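Side-chain contacts in ABC transporter, substrate binding protein (Polyamine) (Agrobacterium tumefaciens, PDB 4EUO), which binds gamma-aminobutyric acid (GABA) as a two-lobed periplasmic solute-binding protein and probably delivers it to an ABC transporter: residues A18-K23 with A245-A250; L3-W8 with D14-A19; A114-K117 with D121-D124; A146-G151 with W218-T223; K44-V47 with G51-W54. All blocks are in the same frame, centred on the assembly; numbering follows the deposited sequence.

Contact 1: residues A18-K23 with A245-A250; sequences AAWAEK and ALATSA
Ala247 sets its methyl squarely on the indole of Trp20, a CH-pi contact in which CB of Ala247 lies 3.6 Å from the centroid of the Trp20 six-membered ring and only 13° off its normal. Trp20 CG stands anti to the carbonyl carbon (chi1 -59°), which carries the ring out from helix 10-28 and against the last turn of helix 237-247. The remaining apolar contacts belong to Leu246, whose CD1 packs 3.9 Å from Lys23 CB and 4.3 Å from Trp20 CB. The same methyl also makes a van der Waals contact with a polar atom, the backbone O of Trp20, at 3.6 Å. The first long helix of the binding-protein fold is joined in this way to the helix that follows strand 215-229. Polar bonds lie around this apolar centre and do not cross it. Although Trp20 NE1 is 3.4 Å from Ala247 O, the angle is poor; NE1 gives a weak bond to Ala252 O, and Ala247 O accepts from Gln253. Lys23 bends at its last torsion (chi4 70°) so that NZ donates to Ala19 O at 2.8 Å, while also forming a salt bridge with Asp255. Ser249 OG donates at 2.6 Å to Leu246 O, on a lone pair in the carbonyl plane, and Ser249 N shares that acceptor where the helix ends.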
# COMPACT_ATOMS: atom_id res chain seq x y z
N ALA A 18 12.21 -1.29 -12.41
CA ALA A 18 13.43 -0.53 -12.68
C ALA A 18 14.41 -0.61 -11.53
O ALA A 18 15.62 -0.73 -11.76
CB ALA A 18 13.07 0.93 -12.94
N ALA A 19 13.92 -0.53 -10.28
CA ALA A 19 14.81 -0.52 -9.11
C ALA A 19 15.42 -1.85 -8.75
O ALA A 19 16.49 -1.88 -8.15
CB ALA A 19 14.08 0.05 -7.90
N TRP A 20 14.72 -2.98 -9.04
CA TRP A 20 15.12 -4.31 -8.56
C TRP A 20 15.47 -5.33 -9.60
O TRP A 20 16.29 -6.21 -9.31
CB TRP A 20 13.98 -4.87 -7.66
CG TRP A 20 13.64 -4.02 -6.46
CD1 TRP A 20 14.41 -3.03 -5.90
CD2 TRP A 20 12.46 -4.11 -5.65
NE1 TRP A 20 13.77 -2.49 -4.81
CE2 TRP A 20 12.58 -3.15 -4.62
CE3 TRP A 20 11.30 -4.91 -5.70
CZ2 TRP A 20 11.59 -2.97 -3.64
CZ3 TRP A 20 10.34 -4.75 -4.71
CH2 TRP A 20 10.48 -3.77 -3.72
N ALA A 21 14.78 -5.36 -10.74
CA ALA A 21 14.95 -6.46 -11.68
C ALA A 21 16.31 -6.68 -12.27
O ALA A 21 16.82 -7.80 -12.17
CB ALA A 21 13.88 -6.44 -12.76
N GLU A 22 16.97 -5.62 -12.77
CA GLU A 22 18.31 -5.80 -13.31
C GLU A 22 19.33 -6.08 -12.25
O GLU A 22 20.24 -6.89 -12.48
CB GLU A 22 18.73 -4.64 -14.17
CG GLU A 22 18.16 -4.79 -15.56
CD GLU A 22 18.65 -3.78 -16.57
OE1 GLU A 22 18.94 -4.19 -17.71
OE2 GLU A 22 18.78 -2.59 -16.22
N LYS A 23 19.20 -5.46 -11.07
CA LYS A 23 20.12 -5.73 -9.97
C LYS A 23 20.10 -7.23 -9.65
O LYS A 23 21.17 -7.83 -9.48
CB LYS A 23 19.72 -4.94 -8.71
CG LYS A 23 20.18 -3.49 -8.68
CD LYS A 23 19.70 -2.80 -7.39
CE LYS A 23 19.92 -1.31 -7.36
NZ LYS A 23 19.01 -0.57 -8.33
N ALA A 245 16.09 -10.64 -0.45
CA ALA A 245 17.30 -10.07 0.14
C ALA A 245 17.79 -8.89 -0.71
O ALA A 245 18.21 -7.87 -0.16
CB ALA A 245 18.37 -11.16 0.22
N LEU A 246 17.73 -9.01 -2.03
CA LEU A 246 18.14 -7.96 -2.92
C LEU A 246 17.17 -6.76 -2.84
O LEU A 246 17.60 -5.62 -2.67
CB LEU A 246 18.26 -8.52 -4.35
CG LEU A 246 18.68 -7.55 -5.47
CD1 LEU A 246 17.52 -6.64 -5.96
CD2 LEU A 246 19.95 -6.75 -5.14
N ALA A 247 15.86 -7.02 -3.00
CA ALA A 247 14.87 -5.94 -3.04
C ALA A 247 14.84 -5.08 -1.77
O ALA A 247 14.47 -3.90 -1.82
CB ALA A 247 13.49 -6.55 -3.26
N THR A 248 15.20 -5.70 -0.65
CA THR A 248 15.19 -5.02 0.65
C THR A 248 16.56 -4.50 1.07
O THR A 248 16.68 -3.92 2.16
CB THR A 248 14.56 -5.86 1.74
OG1 THR A 248 15.35 -7.03 1.96
CG2 THR A 248 13.12 -6.25 1.43
N SER A 249 17.57 -4.64 0.18
CA SER A 249 18.90 -4.09 0.48
C SER A 249 18.88 -2.55 0.30
O SER A 249 17.97 -1.97 -0.29
CB SER A 249 19.97 -4.77 -0.37
OG SER A 249 19.79 -4.52 -1.75
N ALA A 250 19.90 -1.87 0.85
CA ALA A 250 19.91 -0.43 0.95
C ALA A 250 19.78 0.32 -0.33
O ALA A 250 18.92 1.20 -0.43
CB ALA A 250 21.14 0.05 1.73

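Contact 2: residues L3-W8 with D14-A19; sequences LVFSSW and DAQKAA. With ABU (gamma-amino-butanoic acid), chain E.
Phe5 and Gln16 meet at right angles between strand 3-6 and helix 10-28. With CG anti to the backbone N (chi1 175°), the phenyl ring leans toward the helix and offers its rim: Gln16 OE1 lies in the ring plane, 3.7 Å from Phe5 CE2, and the ring and amide planes are 71° apart. An amide oxygen at the hydrogen-bearing edge of a ring is probably a mildly favourable placement. Two residues on, Ser7 again points to the helix and donates its hydroxyl to Gln16, with OG to OE1 2.7 Å. The donor approaches in the carbonyl plane on a lone pair, at a C=O...donor angle of 135°. The other end of the amide is used too: Gln16 NE2 donates to Asp58, whose second carboxylate oxygen receives Trp8 NE1. Accepting at OE1 and donating at NE2 fix the flip of the Gln16 amide, and through Asp58 they tie it to a pocket residue. Trp8 meets the ligand. The amine of gamma-aminobutyric acid sits 4.0 Å above the indole plane of Trp8, offset toward the rim, and Trp8 CB lies 3.1 Å from the ligand OXT. Thr12, Arg203, Asp226 and Tyr262 hydrogen-bond the ligand. The contact thus closes the first half of the beta-alpha-beta unit made by strand 3-6, helix 10-28 and strand 32-35, with the GABA pocket at the C-terminal end of its first strand.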
# COMPACT_ATOMS: atom_id res chain seq x y z
N LEU A 3 12.22 -16.07 -12.46
CA LEU A 3 11.49 -15.78 -11.22
C LEU A 3 10.35 -14.83 -11.58
O LEU A 3 10.56 -13.91 -12.36
CB LEU A 3 12.44 -15.11 -10.22
CG LEU A 3 11.84 -14.80 -8.87
CD1 LEU A 3 12.31 -15.76 -7.86
CD2 LEU A 3 12.17 -13.38 -8.45
N VAL A 4 9.16 -15.04 -10.98
CA VAL A 4 8.02 -14.18 -11.25
C VAL A 4 7.71 -13.32 -10.00
O VAL A 4 7.52 -13.86 -8.91
CB VAL A 4 6.78 -14.97 -11.67
CG1 VAL A 4 5.58 -14.05 -11.86
CG2 VAL A 4 7.04 -15.78 -12.96
N PHE A 5 7.66 -12.01 -10.22
CA PHE A 5 7.33 -11.02 -9.19
C PHE A 5 5.98 -10.43 -9.45
O PHE A 5 5.74 -9.93 -10.54
CB PHE A 5 8.43 -9.94 -9.15
CG PHE A 5 8.13 -8.79 -8.21
CD1 PHE A 5 8.11 -8.99 -6.84
CD2 PHE A 5 7.85 -7.53 -8.69
CE1 PHE A 5 7.83 -7.93 -5.96
CE2 PHE A 5 7.57 -6.47 -7.81
CZ PHE A 5 7.59 -6.69 -6.46
N SER A 6 5.07 -10.53 -8.46
CA SER A 6 3.73 -9.96 -8.57
C SER A 6 3.62 -8.73 -7.70
O SER A 6 4.00 -8.76 -6.53
CB SER A 6 2.68 -10.97 -8.12
OG SER A 6 1.38 -10.40 -8.11
N SER A 7 3.05 -7.67 -8.25
CA SER A 7 2.83 -6.43 -7.50
C SER A 7 1.56 -5.75 -7.99
O SER A 7 0.69 -6.41 -8.58
CB SER A 7 4.09 -5.56 -7.50
OG SER A 7 3.93 -4.48 -6.59
N TRP A 8 1.41 -4.46 -7.73
CA TRP A 8 0.17 -3.76 -7.85
C TRP A 8 -0.05 -3.09 -9.19
O TRP A 8 -1.00 -2.32 -9.34
CB TRP A 8 0.07 -2.76 -6.67
CG TRP A 8 0.07 -3.49 -5.36
CD1 TRP A 8 1.17 -3.89 -4.65
CD2 TRP A 8 -1.06 -4.01 -4.68
NE1 TRP A 8 0.78 -4.64 -3.57
CE2 TRP A 8 -0.59 -4.75 -3.57
CE3 TRP A 8 -2.45 -3.98 -4.93
CZ2 TRP A 8 -1.45 -5.38 -2.66
CZ3 TRP A 8 -3.30 -4.64 -4.04
CH2 TRP A 8 -2.80 -5.31 -2.91
N ASP A 14 6.10 -0.72 -12.29
CA ASP A 14 7.14 -0.33 -13.25
C ASP A 14 8.36 0.21 -12.52
O ASP A 14 9.49 -0.06 -12.90
CB ASP A 14 6.62 0.77 -14.18
CG ASP A 14 5.61 0.30 -15.19
OD1 ASP A 14 5.44 -0.95 -15.34
OD2 ASP A 14 4.97 1.16 -15.82
N ALA A 15 8.13 0.98 -11.45
CA ALA A 15 9.24 1.52 -10.66
C ALA A 15 9.97 0.42 -9.88
O ALA A 15 11.20 0.47 -9.75
CB ALA A 15 8.71 2.58 -9.69
N GLN A 16 9.23 -0.57 -9.32
CA GLN A 16 9.88 -1.69 -8.65
C GLN A 16 10.72 -2.50 -9.67
O GLN A 16 11.81 -2.97 -9.32
CB GLN A 16 8.87 -2.58 -7.94
CG GLN A 16 8.22 -1.87 -6.74
CD GLN A 16 7.10 -2.71 -6.18
OE1 GLN A 16 6.20 -3.10 -6.92
NE2 GLN A 16 7.11 -2.97 -4.87
N LYS A 17 10.21 -2.65 -10.88
CA LYS A 17 10.94 -3.35 -11.95
C LYS A 17 12.25 -2.62 -12.25
O LYS A 17 13.31 -3.26 -12.23
CB LYS A 17 10.07 -3.43 -13.20
CG LYS A 17 10.81 -4.05 -14.40
CD LYS A 17 9.93 -4.01 -15.62
CE LYS A 17 10.65 -4.43 -16.89
NZ LYS A 17 9.71 -4.50 -18.05
N ALA A 18 12.21 -1.29 -12.41
CA ALA A 18 13.43 -0.53 -12.68
C ALA A 18 14.41 -0.61 -11.53
O ALA A 18 15.62 -0.73 -11.76
CB ALA A 18 13.07 0.93 -12.94
N ALA A 19 13.92 -0.53 -10.28
CA ALA A 19 14.81 -0.52 -9.11
C ALA A 19 15.42 -1.85 -8.75
O ALA A 19 16.49 -1.88 -8.15
CB ALA A 19 14.08 0.05 -7.90
N ABU E . -0.62 -1.55 -1.06
CD ABU E . -0.03 -0.30 -1.55
CB ABU E . 0.15 -0.32 -3.05
CG ABU E . 0.78 0.96 -3.49
C ABU E . 0.90 1.15 -4.99
O ABU E . 1.11 2.38 -5.44
OXT ABU E . 0.69 0.18 -5.85

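Contact 3: residues A114-K117 with D121-D124; sequences ACPK and DLFD
The carboxylate of Asp121 is the flat group that brings the two ends of this short turn together. Its OD2 accepts the backbone N-H of Lys117 on the anti lone pair, away from OD1; the N to OD2 distance is 2.9 Å and the N-H...O angle 156°. The puckered ring of Pro116 packs beside the same side chain: Pro116 CB touches Asp121 CB at 3.6 Å, while Pro116 CG reaches Leu122 CD1 at 4.2 Å. Phe196 of strand 196-200 meets both Pro116 and Leu122. Asp121 CG stands anti to its own carbonyl carbon (chi1 -64°), which swings the acid back over the loop leading into helix 119-122. At the start of that helix Ser118 OG accepts from Asp121 N. Lys117 bends at chi3 and chi4, yet its NZ remains 4.8 Å from Asp121 OD2, too long for a salt bridge. One residue before the proline, Cys115 forms the disulfide with Cys107. The link from 114-117 into helix 119-122 thus combines a main-chain hydrogen bond to a carboxylate with apolar packing of Pro116 on Asp121 CB and Leu122; the ammonium nearby would probably favour the ionised form of Asp121.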
# COMPACT_ATOMS: atom_id res chain seq x y z
N ALA A 114 -12.53 23.86 -4.52
CA ALA A 114 -11.55 23.80 -3.42
C ALA A 114 -11.16 22.35 -3.15
O ALA A 114 -12.05 21.48 -3.13
CB ALA A 114 -12.16 24.40 -2.16
N CYS A 115 -9.87 22.12 -2.89
CA CYS A 115 -9.45 20.77 -2.50
C CYS A 115 -9.71 20.55 -1.02
O CYS A 115 -9.29 21.37 -0.21
CB CYS A 115 -7.97 20.57 -2.76
SG CYS A 115 -7.55 20.47 -4.50
N PRO A 116 -10.28 19.41 -0.65
CA PRO A 116 -10.39 19.07 0.78
C PRO A 116 -8.98 18.92 1.36
O PRO A 116 -8.09 18.34 0.71
CB PRO A 116 -11.11 17.72 0.78
CG PRO A 116 -11.76 17.59 -0.55
CD PRO A 116 -10.88 18.37 -1.51
N LYS A 117 -8.76 19.48 2.55
CA LYS A 117 -7.47 19.44 3.20
C LYS A 117 -7.49 18.35 4.27
O LYS A 117 -6.47 17.68 4.49
CB LYS A 117 -7.20 20.82 3.86
CG LYS A 117 -5.78 20.96 4.40
CD LYS A 117 -5.52 22.32 5.04
CE LYS A 117 -6.66 22.79 5.90
NZ LYS A 117 -6.82 21.98 7.14
N ASP A 121 -13.05 17.49 5.81
CA ASP A 121 -13.44 18.13 4.55
C ASP A 121 -13.88 17.09 3.53
O ASP A 121 -14.88 17.28 2.82
CB ASP A 121 -12.26 18.90 3.95
CG ASP A 121 -11.74 20.09 4.75
OD1 ASP A 121 -12.51 20.62 5.60
OD2 ASP A 121 -10.59 20.48 4.52
N LEU A 122 -13.10 15.98 3.44
CA LEU A 122 -13.41 14.96 2.43
C LEU A 122 -14.77 14.33 2.70
O LEU A 122 -15.43 13.88 1.75
CB LEU A 122 -12.29 13.89 2.46
CG LEU A 122 -12.37 12.84 1.37
CD1 LEU A 122 -12.34 13.46 -0.04
CD2 LEU A 122 -11.28 11.83 1.52
N PHE A 123 -15.23 14.34 3.94
CA PHE A 123 -16.53 13.81 4.30
C PHE A 123 -17.64 14.89 4.30
O PHE A 123 -18.76 14.58 4.67
CB PHE A 123 -16.46 13.07 5.65
CG PHE A 123 -15.92 11.66 5.51
CD1 PHE A 123 -16.77 10.57 5.59
CD2 PHE A 123 -14.57 11.44 5.32
CE1 PHE A 123 -16.28 9.27 5.44
CE2 PHE A 123 -14.07 10.14 5.19
CZ PHE A 123 -14.93 9.06 5.25
N ASP A 124 -17.33 16.11 3.82
CA ASP A 124 -18.32 17.19 3.81
C ASP A 124 -18.75 17.46 2.37
O ASP A 124 -18.11 18.23 1.67
CB ASP A 124 -17.76 18.45 4.50
CG ASP A 124 -18.80 19.53 4.77
OD1 ASP A 124 -19.78 19.59 4.02
OD2 ASP A 124 -18.59 20.34 5.70

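Contact 4: residues A146-G151 with W218-T223; sequences ALLADG and WAQNIT
The closing turn of helix 142-149, carrying Leu148, packs against Gln220 in a type II beta turn (Trp218 to Asn221) and against Ile222 just beyond it in strand 215-229. Leu148 and Ile222 reach toward each other tip to tip, CD1 to CD1 at 4.1 Å. Gln220 instead runs alongside Leu148 in the opposite direction, its NE2 3.8 Å from Leu148 CD2; CG anti to the carbonyl carbon (chi1 -60°) and an extended chain beyond it send the amide out to the helix end. There a water bridges the two, donating to Leu148 O at 2.8 Å and accepting from Gln220 NE2 at 3.0 Å. The helix finishes in a Schellman motif: Gly151, at positive phi, is its C-prime residue, the N-H of the next residue bonds Leu147 O, and Gly151 N bonds Leu148 O, so this last carbonyl serves both the cap and the water. On the turn side, Asn221 ND2 donates to Trp218 O at 2.8 Å and nearly straight (167°), on a lone pair in the carbonyl plane, with the acceptor lying in the Asn221 amide plane as well. Asn221 N bonds the same oxygen. Asn221 OD1 is taken by Ser102 and Gln289, and Val290 of strand 289-291 touches both Leu148 and Gln220.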
# COMPACT_ATOMS: atom_id res chain seq x y z
N ALA A 146 -12.71 7.58 8.10
CA ALA A 146 -14.08 7.92 8.50
C ALA A 146 -14.11 8.28 10.00
O ALA A 146 -14.76 9.26 10.39
CB ALA A 146 -14.99 6.73 8.23
N LEU A 147 -13.39 7.53 10.83
CA LEU A 147 -13.38 7.78 12.26
C LEU A 147 -12.69 9.10 12.55
O LEU A 147 -13.20 9.89 13.38
CB LEU A 147 -12.71 6.61 12.99
CG LEU A 147 -13.55 5.33 13.01
CD1 LEU A 147 -12.70 4.12 13.31
CD2 LEU A 147 -14.74 5.44 14.00
N LEU A 148 -11.57 9.39 11.87
CA LEU A 148 -10.89 10.68 12.05
C LEU A 148 -11.78 11.81 11.60
O LEU A 148 -11.83 12.84 12.30
CB LEU A 148 -9.58 10.72 11.26
CG LEU A 148 -8.51 9.72 11.72
CD1 LEU A 148 -7.46 9.52 10.62
CD2 LEU A 148 -7.86 10.15 13.03
N ALA A 149 -12.49 11.65 10.49
CA ALA A 149 -13.40 12.68 9.98
C ALA A 149 -14.53 12.90 10.98
O ALA A 149 -15.07 14.02 11.04
CB ALA A 149 -13.98 12.23 8.66
N ASP A 150 -14.88 11.87 11.77
CA ASP A 150 -15.94 11.92 12.78
C ASP A 150 -15.42 12.38 14.15
O ASP A 150 -16.16 12.28 15.13
CB ASP A 150 -16.68 10.58 12.89
CG ASP A 150 -18.05 10.70 13.52
OD1 ASP A 150 -18.78 11.67 13.18
OD2 ASP A 150 -18.42 9.78 14.26
N GLY A 151 -14.18 12.84 14.21
CA GLY A 151 -13.66 13.43 15.44
C GLY A 151 -12.85 12.54 16.35
O GLY A 151 -12.38 13.02 17.38
N TRP A 218 -1.36 16.12 3.19
CA TRP A 218 -0.81 15.13 4.12
C TRP A 218 -1.40 15.28 5.52
O TRP A 218 -0.91 14.63 6.46
CB TRP A 218 0.71 15.27 4.19
CG TRP A 218 1.39 14.91 2.90
CD1 TRP A 218 1.68 15.75 1.85
CD2 TRP A 218 1.95 13.64 2.57
NE1 TRP A 218 2.37 15.06 0.88
CE2 TRP A 218 2.56 13.76 1.31
CE3 TRP A 218 2.02 12.41 3.25
CZ2 TRP A 218 3.21 12.69 0.69
CZ3 TRP A 218 2.68 11.36 2.64
CH2 TRP A 218 3.23 11.50 1.37
N ALA A 219 -2.48 16.09 5.67
CA ALA A 219 -3.06 16.27 7.00
C ALA A 219 -3.69 14.96 7.50
O ALA A 219 -4.60 14.42 6.90
CB ALA A 219 -4.11 17.39 6.96
N GLN A 220 -3.21 14.49 8.66
CA GLN A 220 -3.62 13.20 9.24
C GLN A 220 -3.40 12.05 8.24
O GLN A 220 -4.16 11.10 8.20
CB GLN A 220 -5.04 13.18 9.79
CG GLN A 220 -5.27 14.22 10.90
CD GLN A 220 -6.71 14.15 11.32
OE1 GLN A 220 -7.64 14.30 10.54
NE2 GLN A 220 -6.94 13.85 12.60
N ASN A 221 -2.35 12.14 7.42
CA ASN A 221 -2.09 11.06 6.44
C ASN A 221 -1.97 9.75 7.22
O ASN A 221 -1.44 9.74 8.32
CB ASN A 221 -0.87 11.37 5.61
CG ASN A 221 0.44 11.32 6.35
OD1 ASN A 221 1.12 10.28 6.38
ND2 ASN A 221 0.89 12.48 6.90
N ILE A 222 -2.47 8.65 6.63
CA ILE A 222 -2.55 7.38 7.34
C ILE A 222 -1.50 6.45 6.80
O ILE A 222 -1.56 6.06 5.62
CB ILE A 222 -3.96 6.81 7.20
CG1 ILE A 222 -5.02 7.77 7.77
CG2 ILE A 222 -4.04 5.40 7.85
CD1 ILE A 222 -6.42 7.41 7.27
N THR A 223 -0.53 6.06 7.64
CA THR A 223 0.57 5.21 7.17
C THR A 223 0.28 3.74 7.29
O THR A 223 -0.52 3.29 8.13
CB THR A 223 1.87 5.48 7.94
OG1 THR A 223 1.69 5.10 9.31
CG2 THR A 223 2.27 6.90 7.90
O HOH W 1 -9.62 13.37 13.97

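Contact 5: residues K44-V47 with G51-W54; sequences KAMV and GVTW
Met46 is the bump here, and the bend of 51-54 is the hollow that receives it. Met46 CG sits between the backbone N and the carbonyl carbon (chi1 68°), and a bend at chi3 turns the terminal methyl onto the indole of Trp54. Met46 CE lies over one face of the indole, 3.6 Å from the centroid of the five-membered ring and 14° off its normal, in a CH-pi contact. The sulfur stands oblique to the same ring, with SD 4.3 Å from the centroid, which makes this a Met-aromatic pair whose methyl covers the ring more directly than its sulfur does. The side chains of Met46 and Trp54 cross at about a right angle. The rest of the hollow is backbone and small groups: Gly51 O lies against Met46 CB, Val52 CG1 is 4.2 Å from Met46 SD, and Thr53 OG1 is 3.7 Å from Met46 CE. Two main-chain N-H groups also converge on the sulfur, Thr53 N at 3.5 Å and Trp54 N at 3.6 Å from SD, both weak hydrogen bonds. A stronger bond closes the mouth of the turn, Gly51 N to Met46 O at 2.9 Å. Beside it Val47 and Val52 lie side by side and point the same way, with their CG2 methyls 4.1 Å apart; Pro231 touches both. The chain thus folds back on helix 40-48 before entering strand 56-60, while Trp54 packs on Val4 and Ser6 of strand 3-6 and bonds through NE1 to Asp35 at the end of strand 32-35.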
# COMPACT_ATOMS: atom_id res chain seq x y z
N LYS A 44 -4.21 -17.55 -3.07
CA LYS A 44 -4.72 -18.73 -2.40
C LYS A 44 -5.04 -19.83 -3.44
O LYS A 44 -4.71 -21.00 -3.19
CB LYS A 44 -5.98 -18.38 -1.63
CG LYS A 44 -6.65 -19.59 -0.92
CD LYS A 44 -7.97 -19.08 -0.30
CE LYS A 44 -8.99 -20.17 -0.05
NZ LYS A 44 -8.87 -20.75 1.31
N ALA A 45 -5.66 -19.48 -4.57
CA ALA A 45 -5.98 -20.50 -5.56
C ALA A 45 -4.74 -21.21 -6.09
O ALA A 45 -4.76 -22.43 -6.26
CB ALA A 45 -6.78 -19.90 -6.70
N MET A 46 -3.64 -20.48 -6.36
CA MET A 46 -2.45 -21.13 -6.89
C MET A 46 -1.76 -21.98 -5.87
O MET A 46 -1.21 -23.06 -6.20
CB MET A 46 -1.52 -20.13 -7.63
CG MET A 46 -0.85 -19.09 -6.70
SD MET A 46 0.30 -18.01 -7.57
CE MET A 46 -0.82 -17.13 -8.71
N VAL A 47 -1.82 -21.58 -4.60
CA VAL A 47 -1.25 -22.39 -3.53
C VAL A 47 -2.06 -23.69 -3.41
O VAL A 47 -1.46 -24.79 -3.39
CB VAL A 47 -1.23 -21.60 -2.20
CG1 VAL A 47 -0.94 -22.53 -1.01
CG2 VAL A 47 -0.20 -20.48 -2.25
N GLY A 51 0.08 -24.97 -7.88
CA GLY A 51 0.43 -24.37 -9.15
C GLY A 51 0.94 -22.96 -8.97
O GLY A 51 0.52 -22.05 -9.70
N VAL A 52 1.84 -22.76 -8.00
CA VAL A 52 2.32 -21.42 -7.72
C VAL A 52 3.09 -20.89 -8.90
O VAL A 52 4.04 -21.53 -9.37
CB VAL A 52 3.14 -21.38 -6.43
CG1 VAL A 52 3.80 -20.02 -6.26
CG2 VAL A 52 2.25 -21.70 -5.25
N THR A 53 2.67 -19.74 -9.40
CA THR A 53 3.35 -19.10 -10.51
C THR A 53 3.90 -17.72 -10.13
O THR A 53 4.53 -17.08 -10.96
CB THR A 53 2.46 -19.03 -11.73
OG1 THR A 53 1.35 -18.21 -11.46
CG2 THR A 53 2.03 -20.43 -12.20
N TRP A 54 3.60 -17.25 -8.92
CA TRP A 54 4.15 -15.99 -8.39
C TRP A 54 5.16 -16.39 -7.35
O TRP A 54 4.78 -17.00 -6.37
CB TRP A 54 3.03 -15.16 -7.75
CG TRP A 54 1.98 -14.63 -8.67
CD1 TRP A 54 1.99 -14.62 -10.04
CD2 TRP A 54 0.75 -14.01 -8.28
NE1 TRP A 54 0.85 -14.01 -10.52
CE2 TRP A 54 0.06 -13.66 -9.46
CE3 TRP A 54 0.14 -13.76 -7.03
CZ2 TRP A 54 -1.20 -13.03 -9.43
CZ3 TRP A 54 -1.10 -13.12 -7.01
CH2 TRP A 54 -1.76 -12.77 -8.19

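Contacts 1, 2 and 5 belong to one side of the molecule and contacts 3 and 4 to the other, with gamma-aminobutyric acid between them. Contacts 1 and 2 share helix 10-28 and touch where Trp20 CZ3 meets Phe5 CZ at 3.8 Å. Contact 5 touches strand 3-6 of contact 2 through Trp54, with Ser6 CB 3.6 Å from Trp54 CD2. Contacts 3 and 4 join where Phe123 CD2 packs 3.5 Å from Ala149 CB. Contact 2 holds the pocket residue Trp8; the side chains of Trp20, Ile222 and Trp54 lie about 11, 12 and 13 Å from the ligand. Contacts 2 and 4, about 14 Å apart at their nearest atoms, reach the same sheet.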